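Local structure of phenylalanine--tRNA ligase beta subunit (Bacteroides fragilis, 3IG2) at residues Q10-E15 / F148-L153; E40-K45 / M61-L66; G161-S164 / T170-T173; L172-K177 / R181-G186. The protein is one subunit of the tetrameric ligase that joins L-phenylalanine to tRNA(Phe) at the cost of ATP, represented here by the catalytic-like core domain of its beta chain. All blocks are in the same frame, centred on the assembly; numbering follows the deposited sequence.

Contact 1. Residues Q10-E15 / F148-L153; sequences QNLVAE and FKRLGL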
# COMPACT_ATOMS: atom_id res chain seq x y z
N GLN B 10 -4.25 2.06 -23.10
CA GLN B 10 -4.02 3.36 -22.50
C GLN B 10 -4.69 3.44 -21.13
O GLN B 10 -4.09 3.95 -20.19
CB GLN B 10 -4.59 4.49 -23.36
CG GLN B 10 -3.77 4.82 -24.60
CD GLN B 10 -4.33 6.02 -25.35
OE1 GLN B 10 -4.46 7.13 -24.79
NE2 GLN B 10 -4.63 5.82 -26.64
N ASN B 11 -5.93 2.96 -21.05
CA ASN B 11 -6.68 2.98 -19.81
C ASN B 11 -5.99 2.09 -18.77
O ASN B 11 -5.83 2.50 -17.61
CB ASN B 11 -8.14 2.53 -20.04
CG ASN B 11 -8.92 2.43 -18.73
OD1 ASN B 11 -9.15 3.45 -18.05
ND2 ASN B 11 -9.32 1.21 -18.37
N LEU B 12 -5.54 0.91 -19.20
CA LEU B 12 -4.89 -0.05 -18.30
C LEU B 12 -3.60 0.56 -17.73
O LEU B 12 -3.34 0.48 -16.53
CB LEU B 12 -4.60 -1.34 -19.05
CG LEU B 12 -5.41 -2.64 -18.84
CD1 LEU B 12 -6.75 -2.50 -18.06
CD2 LEU B 12 -5.61 -3.40 -20.17
N VAL B 13 -2.81 1.20 -18.60
CA VAL B 13 -1.56 1.85 -18.16
C VAL B 13 -1.80 3.03 -17.23
O VAL B 13 -1.07 3.20 -16.25
CB VAL B 13 -0.66 2.22 -19.36
CG1 VAL B 13 0.50 3.11 -18.93
CG2 VAL B 13 -0.10 0.94 -20.01
N ALA B 14 -2.85 3.81 -17.52
CA ALA B 14 -3.26 4.92 -16.67
C ALA B 14 -3.66 4.44 -15.28
O ALA B 14 -3.24 5.03 -14.28
CB ALA B 14 -4.40 5.70 -17.31
N GLU B 15 -4.47 3.38 -15.22
CA GLU B 15 -4.90 2.81 -13.95
C GLU B 15 -3.71 2.31 -13.14
O GLU B 15 -3.66 2.50 -11.92
CB GLU B 15 -5.92 1.69 -14.18
CG GLU B 15 -7.20 2.14 -14.91
CD GLU B 15 -8.26 1.04 -15.04
OE1 GLU B 15 -7.90 -0.15 -14.94
OE2 GLU B 15 -9.46 1.37 -15.21
N PHE B 148 5.75 -1.92 -20.04
CA PHE B 148 6.00 -2.89 -21.10
C PHE B 148 5.28 -4.22 -20.85
O PHE B 148 4.66 -4.76 -21.77
CB PHE B 148 7.49 -3.13 -21.33
CG PHE B 148 8.21 -1.96 -21.92
CD1 PHE B 148 7.53 -0.91 -22.54
CD2 PHE B 148 9.59 -1.91 -21.89
CE1 PHE B 148 8.20 0.14 -23.10
CE2 PHE B 148 10.27 -0.85 -22.45
CZ PHE B 148 9.57 0.18 -23.06
N LYS B 149 5.36 -4.74 -19.64
CA LYS B 149 4.69 -5.99 -19.27
C LYS B 149 3.18 -5.89 -19.47
O LYS B 149 2.55 -6.84 -19.95
CB LYS B 149 4.98 -6.36 -17.82
CG LYS B 149 6.38 -6.84 -17.62
CD LYS B 149 6.66 -7.17 -16.16
CE LYS B 149 7.90 -8.05 -16.05
NZ LYS B 149 8.30 -8.31 -14.63
N ARG B 150 2.63 -4.73 -19.10
CA ARG B 150 1.21 -4.47 -19.22
C ARG B 150 0.80 -4.51 -20.68
O ARG B 150 -0.30 -4.94 -21.01
CB ARG B 150 0.87 -3.12 -18.58
CG ARG B 150 -0.62 -2.83 -18.38
CD ARG B 150 -1.42 -4.11 -18.37
NE ARG B 150 -2.31 -4.19 -17.24
CZ ARG B 150 -3.24 -5.12 -17.08
NH1 ARG B 150 -3.38 -6.07 -17.99
NH2 ARG B 150 -4.02 -5.10 -16.01
N LEU B 151 1.71 -4.09 -21.57
CA LEU B 151 1.43 -4.11 -23.00
C LEU B 151 1.73 -5.48 -23.60
O LEU B 151 1.57 -5.67 -24.79
CB LEU B 151 2.19 -3.00 -23.74
CG LEU B 151 2.05 -1.55 -23.21
CD1 LEU B 151 2.96 -0.54 -23.91
CD2 LEU B 151 0.61 -1.06 -23.28
N GLY B 152 2.16 -6.42 -22.78
CA GLY B 152 2.49 -7.76 -23.29
C GLY B 152 3.74 -7.78 -24.15
O GLY B 152 3.94 -8.72 -24.93
N LEU B 153 4.57 -6.74 -24.02
CA LEU B 153 5.82 -6.66 -24.77
C LEU B 153 6.82 -7.63 -24.20
O LEU B 153 6.92 -7.81 -22.99
CB LEU B 153 6.42 -5.25 -24.73
CG LEU B 153 6.49 -4.37 -25.97
CD1 LEU B 153 7.48 -3.26 -25.66
CD2 LEU B 153 6.94 -5.13 -27.23

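Contact 2. Residues E40-K45 / M61-L66; sequences ESYPSK and MRQTLL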
# COMPACT_ATOMS: atom_id res chain seq x y z
N GLU B 40 19.72 19.17 -30.34
CA GLU B 40 20.02 18.16 -31.35
C GLU B 40 18.99 17.04 -31.32
O GLU B 40 18.71 16.43 -32.34
CB GLU B 40 21.44 17.59 -31.16
N SER B 41 18.41 16.77 -30.15
CA SER B 41 17.48 15.65 -30.05
C SER B 41 16.14 15.98 -30.72
O SER B 41 15.56 15.14 -31.40
CB SER B 41 17.30 15.23 -28.59
OG SER B 41 16.96 16.35 -27.79
N TYR B 42 15.67 17.22 -30.53
CA TYR B 42 14.47 17.73 -31.23
C TYR B 42 14.81 19.06 -31.87
O TYR B 42 14.50 20.10 -31.29
CB TYR B 42 13.25 17.87 -30.29
CG TYR B 42 12.91 16.54 -29.67
CD1 TYR B 42 12.10 15.62 -30.34
CD2 TYR B 42 13.45 16.19 -28.44
CE1 TYR B 42 11.84 14.36 -29.77
CE2 TYR B 42 13.21 14.97 -27.88
CZ TYR B 42 12.41 14.06 -28.54
OH TYR B 42 12.21 12.86 -27.92
N PRO B 43 15.43 19.03 -33.06
CA PRO B 43 15.97 20.26 -33.64
C PRO B 43 14.92 21.29 -33.98
O PRO B 43 13.78 20.98 -34.36
CB PRO B 43 16.66 19.78 -34.92
CG PRO B 43 16.78 18.30 -34.76
CD PRO B 43 15.67 17.87 -33.93
N SER B 44 15.32 22.54 -33.83
CA SER B 44 14.50 23.66 -34.18
C SER B 44 14.01 23.57 -35.64
O SER B 44 12.86 23.91 -35.95
CB SER B 44 15.31 24.92 -33.87
OG SER B 44 14.99 25.97 -34.71
N LYS B 45 14.85 23.05 -36.54
CA LYS B 45 14.46 22.97 -37.94
C LYS B 45 13.34 21.98 -38.21
O LYS B 45 12.73 22.04 -39.27
CB LYS B 45 15.66 22.69 -38.85
CG LYS B 45 16.33 21.33 -38.66
CD LYS B 45 17.43 21.13 -39.75
CE LYS B 45 18.33 19.93 -39.44
NZ LYS B 45 17.55 18.81 -38.80
N MSE B 61 3.81 23.95 -32.80
CA MSE B 61 3.27 22.75 -32.18
C MSE B 61 4.40 21.96 -31.57
O MSE B 61 5.48 21.87 -32.17
CB MSE B 61 2.55 21.89 -33.23
CG MSE B 61 1.41 22.66 -33.96
SE MSE B 61 0.14 23.47 -32.73
CE MSE B 61 -0.80 21.87 -32.10
N ARG B 62 4.16 21.35 -30.40
CA ARG B 62 5.25 20.69 -29.67
C ARG B 62 5.86 19.52 -30.44
O ARG B 62 5.17 18.77 -31.14
CB ARG B 62 4.78 20.22 -28.29
CG ARG B 62 3.63 19.22 -28.35
CD ARG B 62 3.19 18.77 -26.93
NE ARG B 62 2.05 17.87 -27.04
CZ ARG B 62 1.14 17.64 -26.09
NH1 ARG B 62 1.23 18.26 -24.91
NH2 ARG B 62 0.15 16.80 -26.33
N GLN B 63 7.17 19.38 -30.31
CA GLN B 63 7.90 18.26 -30.88
C GLN B 63 8.10 17.18 -29.84
O GLN B 63 8.28 16.02 -30.18
CB GLN B 63 9.27 18.73 -31.37
CG GLN B 63 9.68 18.10 -32.66
CD GLN B 63 11.05 18.58 -33.16
OE1 GLN B 63 11.40 19.79 -33.10
NE2 GLN B 63 11.82 17.64 -33.68
N THR B 64 8.12 17.58 -28.56
CA THR B 64 8.31 16.66 -27.45
C THR B 64 7.32 17.01 -26.35
O THR B 64 6.98 18.20 -26.18
CB THR B 64 9.79 16.71 -26.88
OG1 THR B 64 9.92 15.82 -25.77
CG2 THR B 64 10.20 18.12 -26.45
N LEU B 65 6.93 16.01 -25.57
CA LEU B 65 6.20 16.26 -24.33
C LEU B 65 7.01 16.88 -23.21
O LEU B 65 6.45 17.47 -22.26
CB LEU B 65 5.59 14.96 -23.80
CG LEU B 65 4.54 14.28 -24.70
CD1 LEU B 65 3.96 13.13 -23.96
CD2 LEU B 65 3.47 15.27 -25.07
N LEU B 66 8.32 16.74 -23.27
CA LEU B 66 9.15 17.05 -22.09
C LEU B 66 8.83 18.39 -21.45
O LEU B 66 8.59 18.47 -20.22
CB LEU B 66 10.62 17.05 -22.49
CG LEU B 66 11.60 17.55 -21.45
CD1 LEU B 66 11.62 16.62 -20.25
CD2 LEU B 66 12.97 17.62 -22.08
O HOH W 1 10.73 13.26 -25.34

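Contact 3. Residues G161-S164 / T170-T173; sequences GNLS and TALT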
# COMPACT_ATOMS: atom_id res chain seq x y z
N GLY B 161 20.20 0.73 -25.34
CA GLY B 161 21.42 1.48 -25.68
C GLY B 161 21.66 2.55 -24.63
O GLY B 161 20.75 2.93 -23.89
N ASN B 162 22.88 3.05 -24.56
CA ASN B 162 23.16 4.15 -23.66
C ASN B 162 23.02 5.48 -24.39
O ASN B 162 23.19 5.55 -25.60
CB ASN B 162 24.53 3.96 -22.99
CG ASN B 162 24.52 2.80 -22.02
OD1 ASN B 162 24.58 3.00 -20.82
ND2 ASN B 162 24.40 1.59 -22.54
N LEU B 163 22.68 6.53 -23.65
CA LEU B 163 22.43 7.83 -24.27
C LEU B 163 22.77 8.94 -23.30
O LEU B 163 22.51 8.83 -22.09
CB LEU B 163 20.96 7.94 -24.69
CG LEU B 163 20.43 8.85 -25.82
CD1 LEU B 163 19.06 9.36 -25.41
CD2 LEU B 163 21.30 10.05 -26.23
N SER B 164 23.35 10.00 -23.84
CA SER B 164 23.59 11.25 -23.14
C SER B 164 23.47 12.34 -24.18
O SER B 164 24.14 12.28 -25.20
CB SER B 164 25.00 11.25 -22.57
OG SER B 164 25.23 12.42 -21.81
N THR B 170 22.25 11.27 -18.18
CA THR B 170 22.38 9.80 -18.25
C THR B 170 21.03 9.22 -18.69
O THR B 170 19.98 9.56 -18.11
CB THR B 170 22.78 9.23 -16.88
OG1 THR B 170 23.95 9.91 -16.39
CG2 THR B 170 23.08 7.74 -16.96
N ALA B 171 21.05 8.32 -19.68
CA ALA B 171 19.81 7.78 -20.22
C ALA B 171 19.95 6.42 -20.86
O ALA B 171 21.04 6.04 -21.25
CB ALA B 171 19.22 8.74 -21.24
N LEU B 172 18.83 5.73 -21.00
CA LEU B 172 18.76 4.48 -21.75
C LEU B 172 17.76 4.62 -22.88
O LEU B 172 16.73 5.27 -22.74
CB LEU B 172 18.33 3.32 -20.85
CG LEU B 172 19.33 2.89 -19.78
CD1 LEU B 172 18.75 1.79 -18.88
CD2 LEU B 172 20.65 2.44 -20.41
N THR B 173 18.08 4.00 -24.01
CA THR B 173 17.11 3.88 -25.11
C THR B 173 16.66 2.44 -25.21
O THR B 173 17.44 1.51 -24.94
CB THR B 173 17.70 4.29 -26.46
OG1 THR B 173 18.83 3.44 -26.76
CG2 THR B 173 18.16 5.74 -26.41

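Contact 4. Residues L172-K177 / R181-G186; sequences LTVNTK and RLATFG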
# COMPACT_ATOMS: atom_id res chain seq x y z
N LEU B 172 18.83 5.73 -21.00
CA LEU B 172 18.76 4.48 -21.75
C LEU B 172 17.76 4.62 -22.88
O LEU B 172 16.73 5.27 -22.74
CB LEU B 172 18.33 3.32 -20.85
CG LEU B 172 19.33 2.89 -19.78
CD1 LEU B 172 18.75 1.79 -18.88
CD2 LEU B 172 20.65 2.44 -20.41
N THR B 173 18.08 4.00 -24.01
CA THR B 173 17.11 3.88 -25.11
C THR B 173 16.66 2.44 -25.21
O THR B 173 17.44 1.51 -24.94
CB THR B 173 17.70 4.29 -26.46
OG1 THR B 173 18.83 3.44 -26.76
CG2 THR B 173 18.16 5.74 -26.41
N VAL B 174 15.41 2.25 -25.60
CA VAL B 174 14.86 0.94 -25.79
C VAL B 174 14.43 0.88 -27.24
O VAL B 174 13.72 1.77 -27.70
CB VAL B 174 13.68 0.65 -24.86
CG1 VAL B 174 13.12 -0.74 -25.13
CG2 VAL B 174 14.12 0.77 -23.39
N ASN B 175 14.90 -0.15 -27.95
CA ASN B 175 14.72 -0.25 -29.40
C ASN B 175 14.32 -1.64 -29.82
O ASN B 175 14.59 -2.59 -29.10
CB ASN B 175 16.03 0.14 -30.10
CG ASN B 175 16.59 1.46 -29.57
OD1 ASN B 175 16.42 2.49 -30.20
ND2 ASN B 175 17.27 1.42 -28.41
N THR B 176 13.68 -1.78 -30.97
CA THR B 176 13.47 -3.12 -31.53
C THR B 176 14.81 -3.61 -32.08
O THR B 176 15.77 -2.82 -32.24
CB THR B 176 12.41 -3.15 -32.68
OG1 THR B 176 12.84 -2.33 -33.77
CG2 THR B 176 11.05 -2.67 -32.19
N LYS B 177 14.89 -4.89 -32.39
CA LYS B 177 16.10 -5.42 -33.03
C LYS B 177 16.38 -4.71 -34.34
O LYS B 177 17.53 -4.51 -34.72
CB LYS B 177 16.02 -6.93 -33.20
CG LYS B 177 16.29 -7.65 -31.89
CD LYS B 177 15.80 -9.08 -31.88
CE LYS B 177 16.45 -9.82 -30.74
NZ LYS B 177 15.69 -11.04 -30.41
N ARG B 181 13.00 3.08 -32.34
CA ARG B 181 12.94 3.57 -30.98
C ARG B 181 11.56 3.34 -30.36
O ARG B 181 10.55 3.71 -30.94
CB ARG B 181 13.27 5.06 -30.93
CG ARG B 181 13.41 5.60 -29.47
CD ARG B 181 14.63 4.96 -28.79
NE ARG B 181 15.87 5.36 -29.46
CZ ARG B 181 16.43 6.57 -29.36
NH1 ARG B 181 15.89 7.50 -28.59
NH2 ARG B 181 17.55 6.84 -30.02
N LEU B 182 11.53 2.74 -29.18
CA LEU B 182 10.27 2.48 -28.49
C LEU B 182 10.13 3.32 -27.24
O LEU B 182 9.02 3.69 -26.86
CB LEU B 182 10.16 1.01 -28.10
CG LEU B 182 10.22 -0.04 -29.21
CD1 LEU B 182 10.23 -1.42 -28.59
CD2 LEU B 182 9.07 0.07 -30.23
N ALA B 183 11.26 3.62 -26.60
CA ALA B 183 11.28 4.38 -25.37
C ALA B 183 12.66 4.97 -25.14
O ALA B 183 13.68 4.47 -25.63
CB ALA B 183 10.88 3.50 -24.18
N THR B 184 12.66 6.08 -24.42
CA THR B 184 13.88 6.73 -23.98
C THR B 184 13.60 7.21 -22.54
O THR B 184 12.53 7.75 -22.26
CB THR B 184 14.17 7.95 -24.87
OG1 THR B 184 14.40 7.54 -26.23
CG2 THR B 184 15.35 8.70 -24.38
N PHE B 185 14.54 7.01 -21.62
CA PHE B 185 14.29 7.46 -20.24
C PHE B 185 15.60 7.67 -19.52
O PHE B 185 16.55 6.94 -19.75
CB PHE B 185 13.40 6.48 -19.46
CG PHE B 185 13.96 5.08 -19.36
CD1 PHE B 185 14.77 4.70 -18.29
CD2 PHE B 185 13.65 4.13 -20.33
CE1 PHE B 185 15.28 3.43 -18.20
CE2 PHE B 185 14.16 2.85 -20.24
CZ PHE B 185 14.97 2.50 -19.18
N GLY B 186 15.62 8.65 -18.63
CA GLY B 186 16.81 8.98 -17.88
C GLY B 186 16.71 10.24 -17.04
O GLY B 186 15.61 10.71 -16.76

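Contact 1. Residues Q10-E15 / F148-L153
V13 and R150 have the nearest pair of CA atoms, 7.0 Å apart, where the middle of helix 6-19 passes the last turn of helix 134-150. L12 and R150 carry most of the contact. The R150 side chain leaves its helix with CG anti to the backbone N (chi1 -168°), then bends at chi2 and chi3, which lays the flat guanidinium against L12. There L12 CG sits 3.7 Å from R150 CZ, over the centre of one face, and the two side chains cross at about a right angle. Deeper in, V13 turns one methyl to the other helix end: V13 CG2 lies 3.9 Å from L151 CD2 and 4.1 Å from the aliphatic CG of R150. W209 of helix 209-212 packs on both V13 and L151, so the apolar part of the contact continues into the last helix of this fragment. Just beyond L151 the chain turns at G152 with positive phi; G152 N bonds back to K149 O at 2.9 Å and L153 N to F148 O at 3.0 Å. The arrangement is a helix side packed against a helix C-terminus that is closed by a Schellman motif, and it joins helices 6-19 and 134-150 of the catalytic-like core domain of the beta subunit.

Contact 2. Residues E40-K45 / M61-L66
Y42 reaches across to Q63 and T64, and its side chain can be followed outward from the backbone. Y42 CB lies 3.7 Å from Q63 CD, at the flat end of an extended glutamine chain whose amide plane stands nearly perpendicular (88°) to the tyrosine ring. The ring itself, placed by a chi1 of -59° that sets CG beside the backbone N, covers T64. T64 CB sits 3.9 Å from the ring centroid and only 7° off the normal, a CH-pi contact square over the face; CD2 and CE2 are the ring atoms nearest to it. Y42 CD1, on the other flank of CG, comes 3.8 Å from Q63 O, which approaches obliquely. At the tip, Y42 OH meets a water at 3.0 Å, and the same water lies 2.7 Å from T64 OG1, bridging the two hydroxyls. T64 OG1 has a further task: it accepts from L66 N at 3.1 Å in an almost straight bond. D206 and Y204 of strand 200-207 touch Y42 and T64 in turn, placing the contact beside the large sheet. The contact packs the loop before strand 48-49 onto the turn into helix 66-75, which T64 caps.

Contact 3. Residues G161-S164 / T170-T173
G161 faces T173 in a hydrogen-bonded antiparallel pair, and both polar backbone atoms of each residue are used in it. G161 N gives to T173 O at 2.9 Å, and T173 N returns a bond of the same length to G161 O, nearly straight at 167°. T173 OG1 stands close to the first donor but adds only a weak second bond, 3.4 Å from G161 N; its stronger partner is N175 ND2, two residues further along the same strand. G161 O also receives a CA-H...O contact from L172 CA at 3.3 Å. These bonds zip strand 159-163 to strand 171-175 as a beta hairpin at the border of the large mixed sheet, where 159-163 is the outermost strand within the chain. Toward the turn the pairing is less regular. L163 N donates to A171 O from well above the carbonyl plane (44° out of it), and the reverse bond from A171 N to L163 O is weak, bent to 116°. Between these pairs N162 and L172 form the non-hydrogen-bonded pair, lying side by side and pointing the same way, with L172 CD2 4.0 Å from N162 OD1. L163, A171 and T173 share the other face of the sheet: L163 CB meets A171 CB at 3.9 Å, and L163 CD1 crosses over to T173 CG2. Nearer the turn, S164 OG bonds to S169 O, while T170 OG1 is taken up by E133.

Contact 4. Residues L172-K177 / R181-G186
V174 O grips two successive amides of the opposite strand, L182 N at 2.8 Å and A183 N at a longer 3.3 Å, because the register slips by one residue between V174 and N175. Beyond the slip R181 pairs with N175, and its chain, bent at chi2 and chi3, curls back over the strands. R181 NE gives a bent bond to N175 OD1 (3.0 Å, 137°), which lies near the guanidinium plane, the amide turned 83° to it. T173 CG2 presses on one guanidinium face, over its centre, 3.5 Å from R181 CZ, while R181 NH1 reaches T184 OG1 in its own strand at 2.8 Å. The N175 amide is held from its other end too: ND2, whose bond to T173 lies in the amide plane, also serves V159 O of strand 159-163. The other face of the sheet is apolar. The F185 ring receives L172 CB over one face, offset toward the rim, and V174 CG2 at its edge, 3.8 Å from CE2. F148 of helix 134-150 packs against V174 and A183, and V137 and L140 of that helix meet F185. The whole is an antiparallel beta hairpin, 171-175 with 181-188, distorted by a classic beta bulge at L182 and A183 facing V174.

How the contacts relate
Contacts 3 and 4 share L172 and T173, so strand 171-175 is bonded on both flanks, to 159-163 and to 181-188, within one sheet. Contact 1 touches contact 4 through F148, whose CZ lies 3.7 Å from A183 CB; the helix end thus rests on the bulged hairpin. Contact 2 stands apart, its centre about 26 Å from that of contact 1. Half the touching residues are buried in contacts 2 and 4, two of seven in contact 3, one of four in contact 1. Backbone bonds dominate contacts 3 and 4, whereas contact 1 relies on apolar packing with an arginine face at its exposed margin, and contact 2 combines a tyrosine face with a bridging water between loops.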